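Local coordinates for protein fucose-specific lectin (Aleuria aurantia, PDB 6GKE) that binds L-fucose, with a strong preference for the alpha-1,6-linked core fucose of glycoproteins, as a homodimer of six-bladed beta-propellers, at residues A12-A17 with R21-Y26. The protein carries 1 engineered substitution. Numbering follows the deposited sequence. Where two conformers were deposited one is given.
With FUC (alpha-L-fucopyranose), chain C.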
loop_
_atom_site.group_PDB
_atom_site.type_symbol
_atom_site.label_atom_id
_atom_site.label_comp_id
_atom_site.label_asym_id
_atom_site.label_seq_id
_atom_site.Cartn_x
_atom_site.Cartn_y
_atom_site.Cartn_z
ATOM N N ALA A 12 4.018 10.488 16.360
ATOM C CA ALA A 12 5.300 10.286 17.013
ATOM C C ALA A 12 5.461 11.235 18.199
ATOM O O ALA A 12 5.000 12.372 18.167
ATOM C CB ALA A 12 6.420 10.485 16.027
ATOM N N ILE A 13 6.186 10.747 19.209
ATOM C CA ILE A 13 6.492 11.492 20.430
ATOM C C ILE A 13 7.950 11.219 20.816
ATOM O O ILE A 13 8.556 10.233 20.395
ATOM C CB ILE A 13 5.538 11.119 21.584
ATOM C CG1 ILE A 13 5.585 9.615 21.875
ATOM C CG2 ILE A 13 4.127 11.619 21.308
ATOM C CD1 ILE A 13 4.811 9.166 23.092
ATOM N N SER A 14 8.483 12.101 21.660
ATOM C CA SER A 14 9.856 12.011 22.121
ATOM C C SER A 14 9.955 12.704 23.477
ATOM O O SER A 14 9.269 13.706 23.701
ATOM C CB SER A 14 10.790 12.652 21.110
ATOM O OG SER A 14 12.160 12.525 21.460
ATOM N N TRP A 15 10.823 12.192 24.352
ATOM C CA TRP A 15 11.112 12.875 25.600
ATOM C C TRP A 15 12.556 12.609 26.016
ATOM O O TRP A 15 13.134 11.573 25.711
ATOM C CB TRP A 15 10.119 12.513 26.714
ATOM C CG TRP A 15 10.115 11.084 27.162
ATOM C CD1 TRP A 15 10.763 10.553 28.239
ATOM C CD2 TRP A 15 9.364 10.003 26.583
ATOM N NE1 TRP A 15 10.483 9.220 28.356
ATOM C CE2 TRP A 15 9.626 8.852 27.357
ATOM C CE3 TRP A 15 8.512 9.885 25.477
ATOM C CZ2 TRP A 15 9.070 7.608 27.060
ATOM C CZ3 TRP A 15 7.962 8.655 25.183
ATOM C CH2 TRP A 15 8.235 7.533 25.970
ATOM N N ALA A 16 13.121 13.581 26.732
ATOM C CA ALA A 16 14.458 13.464 27.285
ATOM C C ALA A 16 14.461 12.419 28.408
ATOM O O ALA A 16 13.505 12.330 29.162
ATOM C CB ALA A 16 14.916 14.813 27.778
ATOM N N ALA A 17 15.538 11.626 28.483
ATOM C CA ALA A 17 15.687 10.564 29.480
ATOM C C ALA A 17 17.176 10.317 29.753
ATOM O O ALA A 17 18.010 10.337 28.843
ATOM C CB ALA A 17 14.989 9.307 29.017
ATOM N N ARG A 21 17.399 9.767 25.192
ATOM C CA ARG A 21 16.151 10.196 24.510
ATOM C C ARG A 21 15.241 9.015 24.152
ATOM O O ARG A 21 15.630 8.139 23.354
ATOM C CB ARG A 21 16.476 10.888 23.188
ATOM C CG ARG A 21 15.258 11.253 22.354
ATOM C CD ARG A 21 15.728 11.572 20.958
ATOM N NE ARG A 21 14.644 12.003 20.099
ATOM C CZ ARG A 21 14.748 12.159 18.787
ATOM N NH1 ARG A 21 15.864 11.814 18.167
ATOM N NH2 ARG A 21 13.743 12.678 18.110
ATOM N N GLN A 22 13.987 9.066 24.621
ATOM C CA GLN A 22 13.022 8.017 24.323
ATOM C C GLN A 22 12.086 8.522 23.225
ATOM O O GLN A 22 11.593 9.645 23.291
ATOM C CB GLN A 22 12.217 7.664 25.571
ATOM C CG GLN A 22 13.020 6.905 26.616
ATOM C CD GLN A 22 13.371 5.494 26.202
ATOM O OE1 GLN A 22 12.609 4.816 25.520
ATOM N NE2 GLN A 22 14.530 5.017 26.628
ATOM N N GLN A 23 11.852 7.676 22.222
ATOM C CA GLN A 23 10.904 7.972 21.165
ATOM C C GLN A 23 9.872 6.849 21.091
ATOM O O GLN A 23 10.193 5.676 21.314
ATOM C CB GLN A 23 11.583 8.069 19.800
ATOM C CG GLN A 23 12.591 9.195 19.689
ATOM C CD GLN A 23 13.161 9.222 18.294
ATOM O OE1 GLN A 23 12.506 9.657 17.343
ATOM N NE2 GLN A 23 14.389 8.746 18.164
ATOM N N ARG A 24 8.641 7.214 20.723
ATOM C CA ARG A 24 7.636 6.239 20.352
ATOM C C ARG A 24 7.007 6.704 19.041
ATOM O O ARG A 24 6.783 7.891 18.840
ATOM C CB ARG A 24 6.540 6.089 21.413
ATOM C CG ARG A 24 7.035 5.779 22.819
ATOM C CD ARG A 24 7.602 4.380 22.958
ATOM N NE ARG A 24 8.034 4.070 24.319
ATOM C CZ ARG A 24 9.248 4.309 24.816
ATOM N NH1 ARG A 24 10.201 4.826 24.055
ATOM N NH2 ARG A 24 9.499 4.035 26.084
ATOM N N VAL A 25 6.725 5.743 18.160
ATOM C CA VAL A 25 6.031 6.034 16.921
ATOM C C VAL A 25 4.875 5.041 16.788
ATOM O O VAL A 25 5.004 3.870 17.140
ATOM C CB VAL A 25 6.990 6.050 15.713
ATOM C CG1 VAL A 25 7.696 4.731 15.497
ATOM C CG2 VAL A 25 6.303 6.513 14.440
ATOM N N TYR A 26 3.743 5.567 16.302
ATOM C CA TYR A 26 2.478 4.862 16.179
ATOM C C TYR A 26 2.089 4.818 14.705
ATOM O O TYR A 26 2.207 5.814 13.983
ATOM C CB TYR A 26 1.380 5.543 17.012
ATOM C CG TYR A 26 1.783 5.611 18.456
ATOM C CD1 TYR A 26 1.664 4.506 19.280
ATOM C CD2 TYR A 26 2.418 6.733 18.961
ATOM C CE1 TYR A 26 2.142 4.518 20.578
ATOM C CE2 TYR A 26 2.901 6.764 20.257
ATOM C CZ TYR A 26 2.780 5.648 21.061
ATOM O OH TYR A 26 3.314 5.664 22.314
HETATM C C1 FUC C . 7.393 1.202 27.293
HETATM C C2 FUC C . 6.445 0.706 26.219
HETATM C C3 FUC C . 5.038 1.254 26.444
HETATM C C4 FUC C . 5.075 2.767 26.595
HETATM C C5 FUC C . 6.041 3.133 27.717
HETATM C C6 FUC C . 6.184 4.634 27.926
HETATM O O1 FUC C . 7.023 0.566 28.509
HETATM O O2 FUC C . 6.405 -0.726 26.256
HETATM O O3 FUC C . 4.172 0.839 25.382
HETATM O O4 FUC C . 5.519 3.404 25.392
HETATM O O5 FUC C . 7.335 2.618 27.398
HETATM O O HOH W 1 17.738 12.727 26.966
#
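Ile13 pairs with Arg24, and Trp15 with Gln22, as reciprocally hydrogen-bonded antiparallel partners of two neighbouring strands whose axes approach to 4.7 Å. The side chains of these four residues share one face of the sheet. There CB of Gln22 lies over the Trp15 ring, 3.7 Å from the centroid of its six-membered part, a CH-pi contact. The indole gets there because Trp15 CG sits between the backbone N and the carbonyl carbon (chi1 64°), which swings the ring across the adjacent strand. The far corner of the ring, CH2 of Trp15, comes over the centre of the Arg24 guanidinium, 3.6 Å from CZ, with the two planes 55° apart.

Three groups grip the guanidinium near its edge. NH1 of Arg24 donates to OE1 of Gln22 at 2.8 Å, along a lone pair of the amide oxygen, and also to the backbone O of Gln23. With the indole over its face, these bonds are consistent with restricted rotation of the guanidinium, Gln22 serving as a second-shell residue. NE of Arg24 reaches O4 of the fucose at 2.8 Å, and its NH2 the ring oxygen O5 at 2.9 Å. Trp15 also touches C6 of the sugar, obliquely. Further along this face, CD1 of Ile13 meets the edge of the Tyr26 ring, whose OH hydrogen-bonds to the fucose-binding Glu36.

On the reverse face, in one of its two modelled conformers, the extended Arg21 chain brings NE to OG of Ser14 at 2.9 Å in a nearly straight bond (175°); Ser14 OG is also hydrogen-bonded to Ser271.

This is the inner hairpin of a four-stranded propeller blade, presenting Arg24 to a fucose site between adjacent blades, where Glu36 and Trp97 also hydrogen-bond the sugar.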